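Putative aspartyl-tRNA synthetase (PDB 6OD8) probably charges tRNA(Asp) with L-aspartate, using ATP and releasing AMP and diphosphate, as a class II aminoacyl-tRNA synthetase. Local coordinates at residues R92-T97 and E140-V145; C241-P246 and P288-V293; L277-V282 and D315-I320. All coordinates share one frame; numbering follows the deposited sequence.

Contact 1: R92-T97 and E140-V145; sequences RARVST and ESIVDV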
# COMPACT_ATOMS: atom_id res chain seq x y z
N ARG A 92 6.05 -30.14 -7.81
CA ARG A 92 5.44 -30.13 -6.49
C ARG A 92 4.00 -29.63 -6.63
O ARG A 92 3.78 -28.55 -7.19
CB ARG A 92 6.23 -29.23 -5.54
CG ARG A 92 5.70 -29.23 -4.12
CD ARG A 92 6.73 -28.59 -3.21
NE ARG A 92 7.96 -29.39 -3.16
CZ ARG A 92 9.07 -29.03 -2.52
NH1 ARG A 92 9.11 -27.88 -1.87
NH2 ARG A 92 10.15 -29.84 -2.54
N ALA A 93 3.03 -30.41 -6.15
CA ALA A 93 1.64 -30.07 -6.40
C ALA A 93 0.75 -30.62 -5.29
O ALA A 93 1.14 -31.50 -4.52
CB ALA A 93 1.17 -30.63 -7.75
N ARG A 94 -0.47 -30.08 -5.26
CA ARG A 94 -1.57 -30.59 -4.44
C ARG A 94 -2.23 -31.79 -5.10
O ARG A 94 -2.42 -31.82 -6.31
CB ARG A 94 -2.65 -29.51 -4.26
CG ARG A 94 -2.22 -28.35 -3.40
CD ARG A 94 -2.72 -28.52 -1.99
NE ARG A 94 -2.50 -27.29 -1.21
CZ ARG A 94 -2.38 -27.26 0.11
NH1 ARG A 94 -2.48 -28.38 0.81
NH2 ARG A 94 -2.20 -26.11 0.73
N VAL A 95 -2.61 -32.77 -4.28
CA VAL A 95 -3.41 -33.90 -4.74
C VAL A 95 -4.87 -33.47 -4.66
O VAL A 95 -5.45 -33.40 -3.57
CB VAL A 95 -3.14 -35.15 -3.90
CG1 VAL A 95 -4.01 -36.31 -4.36
CG2 VAL A 95 -1.63 -35.53 -3.94
N SER A 96 -5.48 -33.17 -5.81
CA SER A 96 -6.90 -32.82 -5.80
C SER A 96 -7.77 -34.05 -5.61
O SER A 96 -8.70 -34.04 -4.80
CB SER A 96 -7.30 -32.12 -7.11
OG SER A 96 -6.83 -30.79 -7.15
N THR A 97 -7.52 -35.08 -6.42
CA THR A 97 -8.22 -36.34 -6.34
C THR A 97 -7.20 -37.45 -6.56
O THR A 97 -6.14 -37.23 -7.15
CB THR A 97 -9.34 -36.47 -7.38
OG1 THR A 97 -8.76 -36.44 -8.69
CG2 THR A 97 -10.36 -35.33 -7.24
N GLU A 140 -5.46 -33.07 -0.83
CA GLU A 140 -4.83 -31.83 -0.37
C GLU A 140 -3.40 -32.06 0.16
O GLU A 140 -2.72 -31.08 0.47
CB GLU A 140 -5.66 -31.07 0.68
CG GLU A 140 -7.03 -30.67 0.12
CD GLU A 140 -6.87 -29.86 -1.14
OE1 GLU A 140 -6.31 -28.74 -1.05
OE2 GLU A 140 -7.24 -30.36 -2.22
N SER A 141 -2.92 -33.30 0.25
CA SER A 141 -1.50 -33.50 0.49
C SER A 141 -0.71 -32.82 -0.61
O SER A 141 -1.19 -32.65 -1.73
CB SER A 141 -1.14 -34.99 0.53
OG SER A 141 -1.86 -35.68 1.54
N ILE A 142 0.52 -32.41 -0.30
CA ILE A 142 1.42 -31.87 -1.30
C ILE A 142 2.47 -32.93 -1.61
O ILE A 142 3.05 -33.53 -0.70
CB ILE A 142 2.06 -30.56 -0.82
CG1 ILE A 142 0.97 -29.48 -0.72
CG2 ILE A 142 3.15 -30.13 -1.78
CD1 ILE A 142 1.43 -28.22 -0.02
N VAL A 143 2.67 -33.20 -2.90
CA VAL A 143 3.55 -34.29 -3.33
C VAL A 143 4.64 -33.74 -4.24
O VAL A 143 4.43 -32.74 -4.94
CB VAL A 143 2.77 -35.41 -4.06
CG1 VAL A 143 1.89 -36.19 -3.09
CG2 VAL A 143 1.97 -34.85 -5.23
N ASP A 144 5.81 -34.38 -4.21
CA ASP A 144 6.84 -34.21 -5.22
C ASP A 144 6.72 -35.41 -6.15
O ASP A 144 6.86 -36.55 -5.70
CB ASP A 144 8.25 -34.19 -4.61
CG ASP A 144 8.65 -32.82 -4.12
OD1 ASP A 144 8.07 -31.81 -4.57
OD2 ASP A 144 9.58 -32.75 -3.29
N VAL A 145 6.47 -35.16 -7.42
CA VAL A 145 6.30 -36.23 -8.41
C VAL A 145 7.39 -36.08 -9.46
O VAL A 145 7.65 -34.96 -9.93
CB VAL A 145 4.90 -36.19 -9.04
CG1 VAL A 145 4.80 -37.16 -10.20
CG2 VAL A 145 3.84 -36.50 -8.00
O HOH W 1 -9.10 -31.78 -3.22
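Arg92 reaches Asp144 across the strand pair because its CG stands anti to the backbone N (chi1 -177°) and a bend at chi3 (-64°) carries NE towards the carboxylate. The grip is side-on and two-pronged. NE donates almost straight to OD1 of Asp144 at 2.8 Å, with OD1 in the guanidinium plane, while Arg92 NH2 reaches Asp144 OD2 at 3.1 Å from the syn side. Further along, the chain of Arg94 bends at chi2, and its NH1 donates to the backbone O of Glu140 at 2.7 Å, again within the guanidinium plane. In one of the two conformers modelled for Ile142, its CD1 sits over the centre of one face of that guanidinium, 3.9 Å from Arg94 CZ. Arg92, Arg94, Ile142 and Asp144 share one face of the sheet. On the side of Ala93 and Val143, CG2 of Val95 meets CG1 of Val143 at 3.7 Å, their side chains crossing at about a right angle. Two backbone bonds tie Ala93 to Val143 as an antiparallel hydrogen-bonded pair, and Val95 O receives Glu140 N at 2.8 Å. The buried Glu140 carboxylate is held by salt bridges to Arg213 and Arg110, whereas Arg94 NE pairs with Asp286 of the second subunit; the arginine face therefore also docks this domain on the partner. Both strands belong to the OB-fold nucleic acid binding domain: strand 88-100 pairs along its other edge with strand 104-111, where Ser96 and Thr97 form a classic beta bulge opposite Val108, and strand 142-151 is flanked in turn by strand 170-173.

Contact 2: C241-P246 and P288-V293; sequences CEIHSP and PRVFEV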
# COMPACT_ATOMS: atom_id res chain seq x y z
N CYS A 241 2.06 11.53 -4.17
CA CYS A 241 3.00 10.97 -3.21
C CYS A 241 2.25 10.05 -2.24
O CYS A 241 1.16 10.38 -1.77
CB CYS A 241 3.69 12.12 -2.46
SG CYS A 241 4.93 11.67 -1.26
N GLU A 242 2.86 8.91 -1.91
CA GLU A 242 2.22 8.00 -0.97
C GLU A 242 2.49 8.46 0.46
O GLU A 242 3.63 8.82 0.81
CB GLU A 242 2.72 6.56 -1.17
CG GLU A 242 2.09 5.60 -0.18
CD GLU A 242 2.37 4.13 -0.48
OE1 GLU A 242 3.10 3.82 -1.44
OE2 GLU A 242 1.84 3.28 0.27
N ILE A 243 1.45 8.44 1.30
CA ILE A 243 1.61 8.80 2.70
C ILE A 243 1.14 7.64 3.56
O ILE A 243 0.37 6.79 3.12
CB ILE A 243 0.84 10.09 3.10
CG1 ILE A 243 -0.66 9.90 2.85
CG2 ILE A 243 1.34 11.28 2.28
CD1 ILE A 243 -1.51 11.05 3.45
N HIS A 244 1.59 7.66 4.81
CA HIS A 244 1.19 6.69 5.83
C HIS A 244 0.87 7.49 7.08
O HIS A 244 1.77 8.07 7.69
CB HIS A 244 2.31 5.67 6.07
CG HIS A 244 2.49 4.72 4.93
ND1 HIS A 244 3.45 4.90 3.95
CD2 HIS A 244 1.79 3.63 4.57
CE1 HIS A 244 3.35 3.94 3.05
NE2 HIS A 244 2.35 3.15 3.40
N SER A 245 -0.41 7.57 7.41
CA SER A 245 -0.89 8.31 8.57
C SER A 245 -1.35 7.36 9.66
O SER A 245 -1.64 6.19 9.40
CB SER A 245 -2.03 9.28 8.16
OG SER A 245 -3.09 8.60 7.54
N PRO A 246 -1.38 7.81 10.92
CA PRO A 246 -1.60 6.85 12.01
C PRO A 246 -3.03 6.37 12.09
O PRO A 246 -3.99 7.10 11.82
CB PRO A 246 -1.23 7.66 13.27
CG PRO A 246 -1.46 9.11 12.87
CD PRO A 246 -1.04 9.15 11.41
N PRO A 288 1.83 18.49 -2.74
CA PRO A 288 0.71 18.89 -3.62
C PRO A 288 -0.38 17.85 -3.77
O PRO A 288 -1.54 18.22 -4.00
CB PRO A 288 1.39 19.12 -4.98
CG PRO A 288 2.83 19.11 -4.73
CD PRO A 288 3.10 18.35 -3.47
N ARG A 289 -0.05 16.56 -3.72
CA ARG A 289 -0.97 15.48 -4.11
C ARG A 289 -0.58 14.22 -3.35
O ARG A 289 0.60 13.85 -3.43
CB ARG A 289 -0.85 15.17 -5.62
CG ARG A 289 -1.21 16.28 -6.60
CD ARG A 289 -0.73 15.95 -8.02
NE ARG A 289 0.68 16.31 -8.21
CZ ARG A 289 1.09 17.56 -8.41
NH1 ARG A 289 0.21 18.55 -8.47
NH2 ARG A 289 2.37 17.82 -8.57
N VAL A 290 -1.52 13.55 -2.68
CA VAL A 290 -1.19 12.37 -1.88
C VAL A 290 -2.20 11.26 -2.11
O VAL A 290 -3.35 11.49 -2.45
CB VAL A 290 -1.12 12.68 -0.36
CG1 VAL A 290 0.01 13.65 -0.04
CG2 VAL A 290 -2.47 13.26 0.16
N PHE A 291 -1.75 10.04 -1.84
CA PHE A 291 -2.67 8.92 -1.72
C PHE A 291 -2.23 8.05 -0.57
O PHE A 291 -1.07 8.08 -0.13
CB PHE A 291 -2.77 8.10 -3.02
CG PHE A 291 -1.51 7.29 -3.33
CD1 PHE A 291 -1.31 6.03 -2.74
CD2 PHE A 291 -0.57 7.77 -4.22
CE1 PHE A 291 -0.15 5.26 -3.04
CE2 PHE A 291 0.60 7.01 -4.52
CZ PHE A 291 0.79 5.77 -3.92
N GLU A 292 -3.17 7.26 -0.06
CA GLU A 292 -2.87 6.31 0.99
C GLU A 292 -3.65 5.03 0.76
O GLU A 292 -4.81 5.07 0.34
CB GLU A 292 -3.18 6.90 2.39
CG GLU A 292 -2.90 5.91 3.53
CD GLU A 292 -2.66 6.59 4.88
OE1 GLU A 292 -2.94 7.80 5.06
OE2 GLU A 292 -2.20 5.88 5.79
N VAL A 293 -3.03 3.90 1.06
CA VAL A 293 -3.70 2.60 1.00
C VAL A 293 -3.50 1.97 2.37
O VAL A 293 -2.37 1.73 2.77
CB VAL A 293 -3.12 1.69 -0.10
CG1 VAL A 293 -3.83 0.31 -0.09
CG2 VAL A 293 -3.21 2.34 -1.46
O HOH W 2 -0.28 4.22 1.86
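Class II motif 1 contributes strand 241-242, which joins the catalytic sheet in parallel beside the motif 2 strand 289-297, pairing Cys241 with Val290 and Glu242 with Phe291. Three backbone bonds define the register: Cys241 N to Arg289 O at 2.8 Å, Phe291 N to Cys241 O at 2.9 Å, and Ile243 N to Phe291 O at 2.9 Å. Phe291 takes CG between its backbone N and carbonyl carbon (chi1 71°), and its ring lies against Glu242, with CA of Glu242 over the ring centre and CB 3.5 Å from CZ of Phe291. On the side of Cys241 and Val290, CG2 of Ile243 touches CG1 of Val290 at 3.6 Å. With CG anti to the backbone N (chi1 179°) and an extended chain, Glu292 of strand 289-297 grips Ser245 with both carboxylate oxygens. Ser245 OG donates to the syn lone pair of Glu292 OE1 at 2.6 Å, and Ser245 N reaches Glu292 OE2 at 2.9 Å from 34° out of the carboxylate plane. This fixes the segment 243-246, and Lys247 adds a salt bridge to the same OE2. A water links Glu242 OE2, Ile243 O and Val293 N. The end of Glu242 has its main partner in the second subunit, a salt bridge to Arg232, and Ser225 of that subunit bonds its backbone N. A short strand after a long helix (215-237), leading to a proline, Pro246, and facing the partner subunit is the hallmark of motif 1 at the class II dimer interface.

Contact 3: L277-V282 and D315-I320; sequences LYKQMV and DVEMRI. With EDO (1,2-ethanediol), chain G; EDO (1,2-ethanediol), chain D.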
# COMPACT_ATOMS: atom_id res chain seq x y z
N LEU A 277 -8.64 13.33 8.02
CA LEU A 277 -8.06 14.54 8.58
C LEU A 277 -6.57 14.66 8.24
O LEU A 277 -6.10 15.74 7.87
CB LEU A 277 -8.26 14.57 10.10
CG LEU A 277 -9.68 14.38 10.65
CD1 LEU A 277 -9.66 14.71 12.15
CD2 LEU A 277 -10.70 15.25 9.93
N TYR A 278 -5.82 13.56 8.34
CA TYR A 278 -4.38 13.61 8.08
C TYR A 278 -4.08 13.90 6.61
O TYR A 278 -3.13 14.64 6.31
CB TYR A 278 -3.72 12.29 8.50
CG TYR A 278 -3.78 12.11 9.99
CD1 TYR A 278 -3.03 12.93 10.83
CD2 TYR A 278 -4.58 11.14 10.57
CE1 TYR A 278 -3.11 12.81 12.20
CE2 TYR A 278 -4.65 11.00 11.96
CZ TYR A 278 -3.92 11.84 12.75
OH TYR A 278 -3.99 11.70 14.12
N LYS A 279 -4.83 13.31 5.68
CA LYS A 279 -4.51 13.58 4.28
C LYS A 279 -4.73 15.04 3.93
O LYS A 279 -3.98 15.60 3.13
CB LYS A 279 -5.26 12.64 3.34
CG LYS A 279 -6.80 12.81 3.25
CD LYS A 279 -7.37 11.79 2.24
CE LYS A 279 -8.89 11.82 2.28
NZ LYS A 279 -9.48 11.19 1.06
N GLN A 280 -5.70 15.72 4.57
CA GLN A 280 -5.78 17.16 4.38
C GLN A 280 -4.61 17.89 5.03
O GLN A 280 -4.08 18.87 4.48
CB GLN A 280 -7.09 17.70 4.95
CG GLN A 280 -8.34 17.14 4.33
CD GLN A 280 -9.57 17.81 4.95
OE1 GLN A 280 -10.35 17.19 5.68
NE2 GLN A 280 -9.71 19.10 4.70
N MET A 281 -4.25 17.51 6.26
CA MET A 281 -3.19 18.21 6.96
C MET A 281 -1.86 18.11 6.21
O MET A 281 -1.07 19.06 6.22
CB MET A 281 -3.03 17.65 8.37
CG MET A 281 -4.33 17.85 9.20
SD MET A 281 -4.38 16.86 10.73
CE MET A 281 -3.05 17.70 11.54
N VAL A 282 -1.61 17.00 5.52
CA VAL A 282 -0.33 16.86 4.84
C VAL A 282 -0.23 17.83 3.67
O VAL A 282 0.85 18.34 3.36
CB VAL A 282 -0.11 15.40 4.39
CG1 VAL A 282 1.21 15.26 3.62
CG2 VAL A 282 -0.07 14.49 5.62
N ASP A 315 -7.28 6.10 -0.59
CA ASP A 315 -7.62 7.49 -0.30
C ASP A 315 -6.74 8.41 -1.12
O ASP A 315 -5.56 8.11 -1.37
CB ASP A 315 -7.46 7.79 1.20
CG ASP A 315 -8.70 7.52 1.97
OD1 ASP A 315 -8.87 6.38 2.48
OD2 ASP A 315 -9.55 8.46 2.05
N VAL A 316 -7.32 9.53 -1.56
CA VAL A 316 -6.65 10.50 -2.41
C VAL A 316 -6.99 11.89 -1.88
O VAL A 316 -8.13 12.16 -1.49
CB VAL A 316 -7.08 10.35 -3.89
CG1 VAL A 316 -6.45 11.43 -4.77
CG2 VAL A 316 -6.72 8.95 -4.43
N GLU A 317 -5.99 12.78 -1.84
CA GLU A 317 -6.27 14.20 -1.57
C GLU A 317 -5.33 15.03 -2.44
O GLU A 317 -4.20 14.62 -2.69
CB GLU A 317 -6.10 14.55 -0.06
CG GLU A 317 -6.81 15.87 0.40
CD GLU A 317 -8.31 15.71 0.63
OE1 GLU A 317 -8.82 14.56 0.67
OE2 GLU A 317 -9.01 16.74 0.78
N MET A 318 -5.81 16.19 -2.92
CA MET A 318 -5.00 16.97 -3.85
C MET A 318 -5.38 18.45 -3.78
O MET A 318 -6.53 18.79 -3.48
CB MET A 318 -5.18 16.47 -5.29
CG MET A 318 -6.68 16.52 -5.70
SD MET A 318 -6.93 15.82 -7.34
CE MET A 318 -6.46 17.26 -8.29
N ARG A 319 -4.41 19.32 -4.08
CA ARG A 319 -4.73 20.73 -4.28
C ARG A 319 -5.70 20.90 -5.44
O ARG A 319 -5.69 20.13 -6.41
CB ARG A 319 -3.49 21.54 -4.62
CG ARG A 319 -2.43 21.57 -3.62
CD ARG A 319 -1.31 22.40 -4.20
NE ARG A 319 -0.17 22.31 -3.35
CZ ARG A 319 1.03 22.72 -3.70
NH1 ARG A 319 1.23 23.26 -4.91
NH2 ARG A 319 2.02 22.59 -2.84
N ILE A 320 -6.50 21.96 -5.39
CA ILE A 320 -7.27 22.37 -6.55
C ILE A 320 -6.92 23.81 -6.89
O ILE A 320 -6.68 24.63 -6.00
CB ILE A 320 -8.79 22.20 -6.36
CG1 ILE A 320 -9.31 23.07 -5.24
CG2 ILE A 320 -9.13 20.76 -6.03
CD1 ILE A 320 -10.82 23.22 -5.30
C1 EDO G . -9.00 11.04 12.28
O1 EDO G . -10.18 10.24 12.06
C2 EDO G . -7.98 10.79 11.17
O2 EDO G . -8.53 11.07 9.86
C1 EDO D . -12.47 5.08 1.88
O1 EDO D . -13.74 5.34 2.48
C2 EDO D . -11.53 4.76 3.01
O2 EDO D . -11.20 5.95 3.72
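Lys279 NZ is gripped by three groups of strand 310-319: Asp315 OD2 at 2.9 Å, Val316 O at 3.0 Å and, more loosely, Glu317 OE1 at 3.5 Å. The first and last are salt bridges, so the ammonium sits in a small network of two carboxylates and one carbonyl. It approaches Asp315 OD2 on the anti lone pair, away from the other oxygen, and meets Val316 O from 49° above the carbonyl plane. The lysine's CG lies between its backbone N and carbonyl carbon (chi1 68°), and the chain beyond runs extended, crossing the side chains of Asp315 and Glu317 at about a right angle; its CE comes 3.2 Å from Glu317 OE1. Glu317, bent at chi2, presents its other oxygen to Gln280, where OE2 lies 3.6 Å from CG, and that OE2 also forms a salt bridge to Arg488. The amide of Gln280 has its own partners, Tyr512 and His523. Asp315 OD1 accepts a bond at 2.7 Å from O2 of the chain D ethanediol, probably from the crystallisation liquor. The axes of helix 277-282 and strand 315-319 run 28° apart, 8.2 Å at closest approach. Lys279 and Gln280 belong to the QSPQxxKQ sequence whose lysine, in aspartyl-tRNA synthetases, reads the aspartate side chain, so this is probably part of the amino acid pocket beside motif 2.

Overall arrangement
Contact 1 comes first along the chain and lies in the OB-fold domain; contacts 2 and 3 follow in the class II catalytic domain, where their segments alternate. Contact 1 is about 43 Å from contact 2 and about 49 Å from contact 3 between centres, and touches neither of them. Contacts 2 and 3, by contrast, have centres about 8 Å apart and share one sheet, in which strands 289-297 and 310-319 are neighbours, probably hydrogen-bonded, Glu292 O to Asp315 N 2.8 Å. All three touch the second subunit, so the OB-fold domain, probably the anticodon-binding one, and the catalytic domain both contact the partner subunit.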